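Local coordinates for protein pectate lyase (Cellvibrio cellulosa, PDB 1GXM) that cleaves polygalacturonic acid (pectate) by anti-beta-elimination, this chain being the catalytic module of a longer family 10 polysaccharide lyase, at residues A28-A34 against T78-F82; R96-R100 against D157-D163; L144-A148 against F167-V171. The contacts are given in a common frame with arbitrary orientation. Where two conformers were deposited one is given. Residues are numbered along the deposited sequence.

Interaction 1 (A28-A34 against T78-F82); sequences ARTKWSA and TEMVF. With GOL (glycerol), chain E.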
loop_
_atom_site.group_PDB
_atom_site.type_symbol
_atom_site.label_atom_id
_atom_site.label_comp_id
_atom_site.label_asym_id
_atom_site.label_seq_id
_atom_site.Cartn_x
_atom_site.Cartn_y
_atom_site.Cartn_z
ATOM N N ALA A 28 -0.538 -12.802 -4.862
ATOM C CA ALA A 28 -1.380 -13.148 -3.715
ATOM C C ALA A 28 -2.343 -14.289 -4.036
ATOM O O ALA A 28 -2.814 -14.988 -3.157
ATOM C CB ALA A 28 -2.158 -11.942 -3.238
ATOM N N ARG A 29 -2.669 -14.443 -5.312
ATOM C CA ARG A 29 -3.579 -15.496 -5.743
ATOM C C ARG A 29 -3.130 -16.880 -5.299
ATOM O O ARG A 29 -3.976 -17.749 -5.043
ATOM C CB ARG A 29 -3.752 -15.458 -7.252
ATOM C CG ARG A 29 -4.480 -14.217 -7.711
ATOM C CD ARG A 29 -4.404 -14.007 -9.191
ATOM N NE ARG A 29 -5.187 -14.984 -9.929
ATOM C CZ ARG A 29 -5.314 -14.999 -11.250
ATOM N NH1 ARG A 29 -4.713 -14.081 -11.991
ATOM N NH2 ARG A 29 -6.051 -15.941 -11.829
ATOM N N THR A 30 -1.819 -17.052 -5.193
ATOM C CA THR A 30 -1.210 -18.292 -4.728
ATOM C C THR A 30 -0.287 -18.071 -3.542
ATOM O O THR A 30 0.752 -18.709 -3.432
ATOM C CB THR A 30 -0.434 -18.979 -5.876
ATOM O OG1 THR A 30 0.618 -18.124 -6.360
ATOM C CG2 THR A 30 -1.339 -19.239 -7.064
ATOM N N LYS A 31 -0.663 -17.167 -2.637
ATOM C CA LYS A 31 0.209 -16.837 -1.507
ATOM C C LYS A 31 0.502 -18.073 -0.666
ATOM O O LYS A 31 1.626 -18.257 -0.213
ATOM C CB LYS A 31 -0.426 -15.764 -0.618
ATOM C CG LYS A 31 0.474 -15.293 0.524
ATOM C CD LYS A 31 1.579 -14.368 0.032
ATOM C CE LYS A 31 2.867 -14.522 0.831
ATOM N NZ LYS A 31 2.658 -14.531 2.304
ATOM N N TRP A 32 -0.526 -18.880 -0.437
ATOM C CA TRP A 32 -0.381 -20.121 0.314
ATOM C C TRP A 32 -0.815 -21.255 -0.576
ATOM O O TRP A 32 -1.523 -21.062 -1.557
ATOM C CB TRP A 32 -1.250 -20.116 1.565
ATOM C CG TRP A 32 -0.996 -18.956 2.456
ATOM C CD1 TRP A 32 -0.018 -18.848 3.400
ATOM C CD2 TRP A 32 -1.698 -17.722 2.463
ATOM N NE1 TRP A 32 -0.088 -17.619 4.015
ATOM C CE2 TRP A 32 -1.114 -16.910 3.454
ATOM C CE3 TRP A 32 -2.785 -17.223 1.747
ATOM C CZ2 TRP A 32 -1.567 -15.630 3.733
ATOM C CZ3 TRP A 32 -3.250 -15.956 2.047
ATOM C CH2 TRP A 32 -2.631 -15.170 3.021
ATOM N N SER A 33 -0.415 -22.456 -0.203
ATOM C CA SER A 33 -0.877 -23.645 -0.893
ATOM C C SER A 33 -2.390 -23.725 -0.751
ATOM O O SER A 33 -2.967 -23.319 0.260
ATOM C CB SER A 33 -0.203 -24.894 -0.314
ATOM O OG SER A 33 1.213 -24.777 -0.345
ATOM N N ALA A 34 -3.065 -24.222 -1.772
ATOM C CA ALA A 34 -4.518 -24.375 -1.691
ATOM C C ALA A 34 -4.946 -25.256 -0.507
ATOM O O ALA A 34 -6.086 -25.170 -0.035
ATOM C CB ALA A 34 -5.069 -24.930 -2.988
ATOM N N THR A 78 -4.688 -9.891 1.129
ATOM C CA THR A 78 -4.034 -11.079 0.602
ATOM C C THR A 78 -4.979 -12.263 0.701
ATOM O O THR A 78 -5.175 -12.983 -0.264
ATOM C CB THR A 78 -2.764 -11.373 1.364
ATOM O OG1 THR A 78 -1.909 -10.223 1.355
ATOM C CG2 THR A 78 -1.980 -12.462 0.661
ATOM N N GLU A 79 -5.557 -12.465 1.876
ATOM C CA GLU A 79 -6.478 -13.578 2.094
ATOM C C GLU A 79 -7.624 -13.563 1.101
ATOM O O GLU A 79 -8.015 -14.609 0.569
ATOM C CB GLU A 79 -7.047 -13.561 3.522
ATOM C CG GLU A 79 -6.056 -13.938 4.605
ATOM C CD GLU A 79 -5.247 -12.790 5.142
ATOM O OE1 GLU A 79 -5.169 -11.736 4.489
ATOM O OE2 GLU A 79 -4.668 -12.950 6.228
ATOM N N MET A 80 -8.170 -12.396 0.816
ATOM C CA MET A 80 -9.353 -12.346 -0.046
ATOM C C MET A 80 -8.994 -12.659 -1.495
ATOM O O MET A 80 -9.792 -13.284 -2.201
ATOM C CB MET A 80 -10.142 -11.054 0.107
ATOM C CG MET A 80 -9.709 -9.967 -0.795
ATOM S SD MET A 80 -10.152 -8.445 -0.103
ATOM C CE MET A 80 -11.714 -8.135 -0.900
ATOM N N VAL A 81 -7.809 -12.247 -1.940
ATOM C CA VAL A 81 -7.395 -12.515 -3.305
ATOM C C VAL A 81 -7.151 -14.016 -3.425
ATOM O O VAL A 81 -7.591 -14.670 -4.369
ATOM C CB VAL A 81 -6.142 -11.707 -3.679
ATOM C CG1 VAL A 81 -5.554 -12.184 -4.998
ATOM C CG2 VAL A 81 -6.483 -10.222 -3.757
ATOM N N PHE A 82 -6.437 -14.562 -2.452
ATOM C CA PHE A 82 -6.182 -15.986 -2.375
ATOM C C PHE A 82 -7.458 -16.804 -2.399
ATOM O O PHE A 82 -7.600 -17.731 -3.204
ATOM C CB PHE A 82 -5.366 -16.247 -1.115
ATOM C CG PHE A 82 -5.235 -17.690 -0.771
ATOM C CD1 PHE A 82 -4.510 -18.551 -1.581
ATOM C CD2 PHE A 82 -5.840 -18.183 0.367
ATOM C CE1 PHE A 82 -4.398 -19.894 -1.238
ATOM C CE2 PHE A 82 -5.728 -19.493 0.715
ATOM C CZ PHE A 82 -5.002 -20.353 -0.076
HETATM C C1 GOL E . 0.275 -11.993 3.879
HETATM O O1 GOL E . 1.672 -12.136 3.947
HETATM C C2 GOL E . -0.295 -12.134 5.277
HETATM O O2 GOL E . 0.020 -13.407 5.806
HETATM C C3 GOL E . -1.804 -11.961 5.205
HETATM O O3 GOL E . -2.270 -11.958 6.536
#

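Interaction 2 (R96-R100 against D157-D163); sequences RDAVR and DVFSDND. Unlike the reference sequence in segment 157-163: Asn162 (reference Ser).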
loop_
_atom_site.group_PDB
_atom_site.type_symbol
_atom_site.label_atom_id
_atom_site.label_comp_id
_atom_site.label_asym_id
_atom_site.label_seq_id
_atom_site.Cartn_x
_atom_site.Cartn_y
_atom_site.Cartn_z
ATOM N N ARG A 96 -16.347 -18.196 -1.956
ATOM C CA ARG A 96 -17.085 -17.074 -2.534
ATOM C C ARG A 96 -17.695 -16.218 -1.439
ATOM O O ARG A 96 -17.615 -14.990 -1.471
ATOM C CB ARG A 96 -18.201 -17.590 -3.464
ATOM C CG ARG A 96 -19.134 -16.516 -4.037
ATOM C CD ARG A 96 -20.266 -17.079 -4.894
ATOM N NE ARG A 96 -20.999 -15.983 -5.511
ATOM C CZ ARG A 96 -22.000 -15.310 -4.942
ATOM N NH1 ARG A 96 -22.467 -15.640 -3.745
ATOM N NH2 ARG A 96 -22.551 -14.317 -5.590
ATOM N N ASP A 97 -18.316 -16.864 -0.468
ATOM C CA ASP A 97 -18.978 -16.151 0.616
ATOM C C ASP A 97 -17.959 -15.319 1.383
ATOM O O ASP A 97 -18.231 -14.203 1.781
ATOM C CB ASP A 97 -19.660 -17.126 1.557
ATOM C CG ASP A 97 -20.833 -17.823 0.920
ATOM O OD1 ASP A 97 -21.350 -17.342 -0.109
ATOM O OD2 ASP A 97 -21.289 -18.875 1.400
ATOM N N ALA A 98 -16.799 -15.891 1.610
ATOM C CA ALA A 98 -15.763 -15.203 2.376
ATOM C C ALA A 98 -15.235 -14.004 1.619
ATOM O O ALA A 98 -15.033 -12.945 2.184
ATOM C CB ALA A 98 -14.643 -16.134 2.667
ATOM N N VAL A 99 -15.002 -14.178 0.330
ATOM C CA VAL A 99 -14.543 -13.080 -0.499
ATOM C C VAL A 99 -15.558 -11.951 -0.501
ATOM O O VAL A 99 -15.193 -10.794 -0.428
ATOM C CB VAL A 99 -14.277 -13.539 -1.943
ATOM C CG1 VAL A 99 -13.913 -12.373 -2.822
ATOM C CG2 VAL A 99 -13.142 -14.524 -1.968
ATOM N N ARG A 100 -16.843 -12.269 -0.599
ATOM C CA ARG A 100 -17.872 -11.242 -0.528
ATOM C C ARG A 100 -17.856 -10.488 0.797
ATOM O O ARG A 100 -18.057 -9.280 0.834
ATOM C CB ARG A 100 -19.236 -11.856 -0.815
ATOM C CG ARG A 100 -19.357 -12.327 -2.262
ATOM C CD ARG A 100 -20.630 -13.105 -2.562
ATOM N NE ARG A 100 -21.785 -12.291 -2.211
ATOM C CZ ARG A 100 -22.264 -11.300 -2.955
ATOM N NH1 ARG A 100 -21.731 -11.033 -4.127
ATOM N NH2 ARG A 100 -23.290 -10.571 -2.529
ATOM N N ASP A 157 -18.541 -15.751 -10.706
ATOM C CA ASP A 157 -19.815 -15.246 -10.220
ATOM C C ASP A 157 -19.748 -14.754 -8.768
ATOM O O ASP A 157 -20.787 -14.539 -8.131
ATOM C CB ASP A 157 -20.910 -16.307 -10.395
ATOM C CG ASP A 157 -20.685 -17.539 -9.551
ATOM O OD1 ASP A 157 -19.857 -17.521 -8.618
ATOM O OD2 ASP A 157 -21.332 -18.592 -9.728
ATOM N N VAL A 158 -18.532 -14.557 -8.254
ATOM C CA VAL A 158 -18.334 -14.030 -6.907
ATOM C C VAL A 158 -19.080 -12.719 -6.712
ATOM O O VAL A 158 -19.670 -12.498 -5.674
ATOM C CB VAL A 158 -16.830 -13.928 -6.527
ATOM C CG1 VAL A 158 -16.047 -12.985 -7.429
ATOM C CG2 VAL A 158 -16.689 -13.492 -5.081
ATOM N N PHE A 159 -19.062 -11.867 -7.730
ATOM C CA PHE A 159 -19.701 -10.575 -7.661
ATOM C C PHE A 159 -20.669 -10.376 -8.788
ATOM O O PHE A 159 -20.471 -10.892 -9.886
ATOM C CB PHE A 159 -18.634 -9.485 -7.711
ATOM C CG PHE A 159 -17.695 -9.514 -6.537
ATOM C CD1 PHE A 159 -18.187 -9.539 -5.241
ATOM C CD2 PHE A 159 -16.338 -9.516 -6.731
ATOM C CE1 PHE A 159 -17.326 -9.559 -4.155
ATOM C CE2 PHE A 159 -15.459 -9.538 -5.632
ATOM C CZ PHE A 159 -15.957 -9.569 -4.361
ATOM N N SER A 160 -21.675 -9.571 -8.506
ATOM C CA SER A 160 -22.650 -9.118 -9.483
ATOM C C SER A 160 -22.284 -7.748 -10.023
ATOM O O SER A 160 -21.369 -7.088 -9.527
ATOM C CB SER A 160 -24.013 -9.008 -8.806
ATOM O OG SER A 160 -24.020 -7.930 -7.888
ATOM N N ASP A 161 -23.020 -7.295 -11.027
ATOM C CA ASP A 161 -22.873 -5.936 -11.534
ATOM C C ASP A 161 -23.086 -4.887 -10.442
ATOM O O ASP A 161 -22.369 -3.886 -10.393
ATOM C CB ASP A 161 -23.891 -5.670 -12.648
ATOM C CG ASP A 161 -23.551 -6.359 -13.939
ATOM O OD1 ASP A 161 -22.416 -6.857 -14.111
ATOM O OD2 ASP A 161 -24.385 -6.447 -14.869
ATOM N N ASN A 162 -24.081 -5.104 -9.589
ATOM C CA ASN A 162 -24.368 -4.177 -8.498
ATOM C C ASN A 162 -23.215 -4.101 -7.494
ATOM O O ASN A 162 -22.877 -3.028 -7.002
ATOM C CB ASN A 162 -25.680 -4.536 -7.801
ATOM C CG ASN A 162 -26.896 -4.173 -8.638
ATOM O OD1 ASN A 162 -26.804 -3.389 -9.599
ATOM N ND2 ASN A 162 -28.048 -4.729 -8.269
ATOM N N ASP A 163 -22.607 -5.242 -7.221
ATOM C CA ASP A 163 -21.429 -5.288 -6.363
ATOM C C ASP A 163 -20.316 -4.507 -6.997
ATOM O O ASP A 163 -19.661 -3.716 -6.337
ATOM C CB ASP A 163 -20.936 -6.706 -6.198
ATOM C CG ASP A 163 -21.898 -7.574 -5.452
ATOM O OD1 ASP A 163 -22.723 -7.049 -4.666
ATOM O OD2 ASP A 163 -21.880 -8.803 -5.610
HETATM O O HOH W 1 -24.881 -8.404 -3.828
#

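Interaction 3 (L144-A148 against F167-V171); sequences LDFAA and FKTAV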
loop_
_atom_site.group_PDB
_atom_site.type_symbol
_atom_site.label_atom_id
_atom_site.label_comp_id
_atom_site.label_asym_id
_atom_site.label_seq_id
_atom_site.Cartn_x
_atom_site.Cartn_y
_atom_site.Cartn_z
ATOM N N LEU A 144 -10.046 -3.964 -4.932
ATOM C CA LEU A 144 -11.409 -3.525 -5.255
ATOM C C LEU A 144 -11.529 -3.166 -6.727
ATOM O O LEU A 144 -12.547 -3.424 -7.345
ATOM C CB LEU A 144 -11.840 -2.364 -4.365
ATOM C CG LEU A 144 -12.017 -2.746 -2.897
ATOM C CD1 LEU A 144 -12.241 -1.484 -2.099
ATOM C CD2 LEU A 144 -13.155 -3.727 -2.705
ATOM N N ASP A 145 -10.493 -2.563 -7.287
ATOM C CA ASP A 145 -10.496 -2.221 -8.704
ATOM C C ASP A 145 -10.478 -3.456 -9.581
ATOM O O ASP A 145 -11.170 -3.504 -10.579
ATOM C CB ASP A 145 -9.328 -1.330 -9.044
ATOM C CG ASP A 145 -9.317 -0.945 -10.479
ATOM O OD1 ASP A 145 -10.156 -0.105 -10.898
ATOM O OD2 ASP A 145 -8.482 -1.442 -11.251
ATOM N N PHE A 146 -9.696 -4.458 -9.224
ATOM C CA PHE A 146 -9.713 -5.698 -9.970
ATOM C C PHE A 146 -11.110 -6.330 -9.877
ATOM O O PHE A 146 -11.647 -6.814 -10.876
ATOM C CB PHE A 146 -8.638 -6.651 -9.469
ATOM C CG PHE A 146 -7.311 -6.476 -10.153
ATOM C CD1 PHE A 146 -6.699 -5.240 -10.209
ATOM C CD2 PHE A 146 -6.678 -7.555 -10.739
ATOM C CE1 PHE A 146 -5.492 -5.090 -10.835
ATOM C CE2 PHE A 146 -5.458 -7.412 -11.348
ATOM C CZ PHE A 146 -4.867 -6.170 -11.416
ATOM N N ALA A 147 -11.718 -6.291 -8.692
ATOM C CA ALA A 147 -13.053 -6.845 -8.511
ATOM C C ALA A 147 -14.027 -6.060 -9.381
ATOM O O ALA A 147 -14.841 -6.642 -10.116
ATOM C CB ALA A 147 -13.448 -6.787 -7.047
ATOM N N ALA A 148 -13.930 -4.735 -9.341
ATOM C CA ALA A 148 -14.855 -3.866 -10.081
ATOM C C ALA A 148 -14.792 -4.102 -11.575
ATOM O O ALA A 148 -15.789 -3.907 -12.293
ATOM C CB ALA A 148 -14.570 -2.402 -9.788
ATOM N N PHE A 167 -18.054 -1.348 -5.741
ATOM C CA PHE A 167 -16.586 -1.364 -5.728
ATOM C C PHE A 167 -16.018 -0.258 -6.575
ATOM O O PHE A 167 -15.048 0.355 -6.179
ATOM C CB PHE A 167 -16.027 -2.692 -6.192
ATOM C CG PHE A 167 -16.504 -3.868 -5.399
ATOM C CD1 PHE A 167 -16.943 -3.722 -4.103
ATOM C CD2 PHE A 167 -16.543 -5.116 -5.971
ATOM C CE1 PHE A 167 -17.410 -4.796 -3.386
ATOM C CE2 PHE A 167 -17.006 -6.206 -5.258
ATOM C CZ PHE A 167 -17.437 -6.037 -3.955
ATOM N N LYS A 168 -16.613 0.016 -7.735
ATOM C CA LYS A 168 -16.151 1.126 -8.543
ATOM C C LYS A 168 -16.267 2.434 -7.773
ATOM O O LYS A 168 -15.368 3.272 -7.808
ATOM C CB LYS A 168 -16.918 1.231 -9.857
ATOM C CG LYS A 168 -16.352 2.305 -10.730
ATOM C CD LYS A 168 -16.994 2.372 -12.075
ATOM C CE LYS A 168 -16.395 3.517 -12.872
ATOM N NZ LYS A 168 -17.062 3.689 -14.203
ATOM N N THR A 169 -17.367 2.618 -7.062
ATOM C CA THR A 169 -17.571 3.802 -6.250
ATOM C C THR A 169 -16.466 3.893 -5.182
ATOM O O THR A 169 -15.879 4.934 -4.979
ATOM C CB THR A 169 -18.961 3.770 -5.617
ATOM O OG1 THR A 169 -19.934 3.913 -6.670
ATOM C CG2 THR A 169 -19.193 4.924 -4.637
ATOM N N ALA A 170 -16.170 2.787 -4.514
ATOM C CA ALA A 170 -15.122 2.787 -3.487
ATOM C C ALA A 170 -13.760 3.114 -4.103
ATOM O O ALA A 170 -12.977 3.856 -3.534
ATOM C CB ALA A 170 -15.083 1.444 -2.796
ATOM N N VAL A 171 -13.491 2.570 -5.271
ATOM C CA VAL A 171 -12.228 2.850 -5.960
ATOM C C VAL A 171 -12.150 4.307 -6.365
ATOM O O VAL A 171 -11.120 4.946 -6.201
ATOM C CB VAL A 171 -12.029 1.922 -7.156
ATOM C CG1 VAL A 171 -10.840 2.331 -8.004
ATOM C CG2 VAL A 171 -11.837 0.512 -6.679
#

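Interaction 1 (A28-A34 against T78-F82)
Residues 28-34 lead out of helix 20-28 and wrap across helix 77-90, joining the first helix of the modelled chain to a long helix of the helical-toroid fold of family 10 lyases. Phe82 is the centre of the contact. The loop bends round its ring: Arg29 O lies 3.6 Å from Phe82 CD1 and Ser33 O 3.6 Å from Phe82 CZ, both carbonyls at the electropositive rim, while Ala28 O approaches Phe82 CB at 3.5 Å and Trp32 O, closest of all, Phe82 CE1 at 3.1 Å. Over one face of that ring stands Trp32 in a T-shaped (edge-to-face) stack, its six-membered ring presenting the edge; the centroids are 5.0 Å apart, the planes at 76°, and Trp32 CE3 reaches Phe82 CD2 at 3.5 Å. The far end of the indole extends one turn back along the helix, with Trp32 CH2 3.7 Å from CG2 of Thr78. That methyl also meets Ala28 CB (3.9 Å) and Lys31 CG (3.7 Å), whereas the hydroxyl of Thr78 bonds to Gly74 O. Tyr56 makes a further edge-to-face pair with Trp32, and Val40 of helix 37-42 touches both Trp32 and Phe82. A glycerol, probably from the crystallisation liquor, spans the edge of the contact: Lys31 NZ donates to glycerol O1 at 3.1 Å, and glycerol O3 donates to Glu79 OE2 at 2.6 Å.

Interaction 2 (R96-R100 against D157-D163)
Two arginines one helical turn apart, Arg96 and Arg100, hold a loop largely by its main-chain carbonyls. Arg96 NE and Arg96 NH2 both donate to Asp157 O, at 3.0 and 3.1 Å, so one oxygen is gripped by two guanidinium nitrogens; the neighbouring Val158 O lies over a face of the same group at a poor angle for bonding. It is Arg100 that uses this second carbonyl, with Arg100 NH1 3.0 Å from Val158 O. Arg100 NH1 also forms a salt bridge to Asp163 OD2 at 2.7 Å, and a water accepts from Arg100 NH2 (3.0 Å) and donates to Asp163 OD1 (2.7 Å). Asp163 belongs to a capping box at the start of helix 161-181: Ser160 OG takes the hydrogen of Asp163 N at 3.1 Å and Asp163 OD2 that of Ser160 N at 3.0 Å, so the same carboxylate oxygen completes the capping box and pairs with Arg100. Beneath the polar layer Val99 CG1 packs on Val158 CG2 (3.7 Å) and Phe159 CZ (3.8 Å); Val99 also touches Leu83 and Ala84 of helix 77-90. The aliphatic part of Arg100 touches the phenyl group, Arg100 CG being 3.9 Å from Phe159 CE1. The carboxylate of Asp157 makes only a long salt bridge, Asp157 OD1 to Arg96 NE at 3.7 Å, and bonds instead to the hydroxyl of Tyr87.

Interaction 3 (L144-A148 against F167-V171)
Helix segments 144-148 and 167-171 run roughly antiparallel, at 143° between their N-to-C directions, with axes approaching to 8.5 Å. This is the close pairing of two successive helices joined by a loop, a helical hairpin, and it is tightest where helix 136-148 ends: the CA atoms of Ala148 and Phe167 lie 5.3 Å apart, against 6.0 Å for Asp145 and Val171. Small side chains permit the approach. Ala148 CB rests on Phe167 CB at 3.9 Å, and Ala147 CB meets the ring at Phe167 CD2, 3.7 Å away. Leu144 spreads over a full turn of the partner helix: Leu144 CD2 is 4.0 Å from Phe167 CD1, Leu144 CD1 4.1 Å from Ala170 CB, and Leu144 CB 3.7 Å from Val171 CG2. The same Val171 CG2 presses against the backbone, 3.4 Å from Asp145 N. The contact is chiefly apolar; the carboxylate of Asp145 turns to Arg151 in a salt bridge and to Gln229. Phe167 continues the core beyond the pair by an edge-to-face stack with Phe159 and by touching Ala103 and Val107 of helix 93-109, which also covers Ala170, while helix 20-28 packs on Phe146 of 144-148.

Overall arrangement
In this catalytic module interaction 3 joins two helices; interactions 1 and 2 set a helix mainly against loop. Interaction 1 closes before the others open; interactions 2 and 3 interleave along the chain and share helix 161-181, interaction 2 at its start and interaction 3 about a turn further on. Their centres are 12 Å apart, and Phe159 joins them, with Phe159 CE1 3.5 Å from Phe167 CZ. Interaction 1, centred 17 Å from interaction 2, meets it where successive helices 77-90 and 93-109 pack, Met80 O lying 3.6 Å from Val99 CG2. Interactions 1 and 3 are 19 Å apart between centres and do not touch. Helix 93-109, part of interaction 2, touches Met80 and Phe167, so the three are connected.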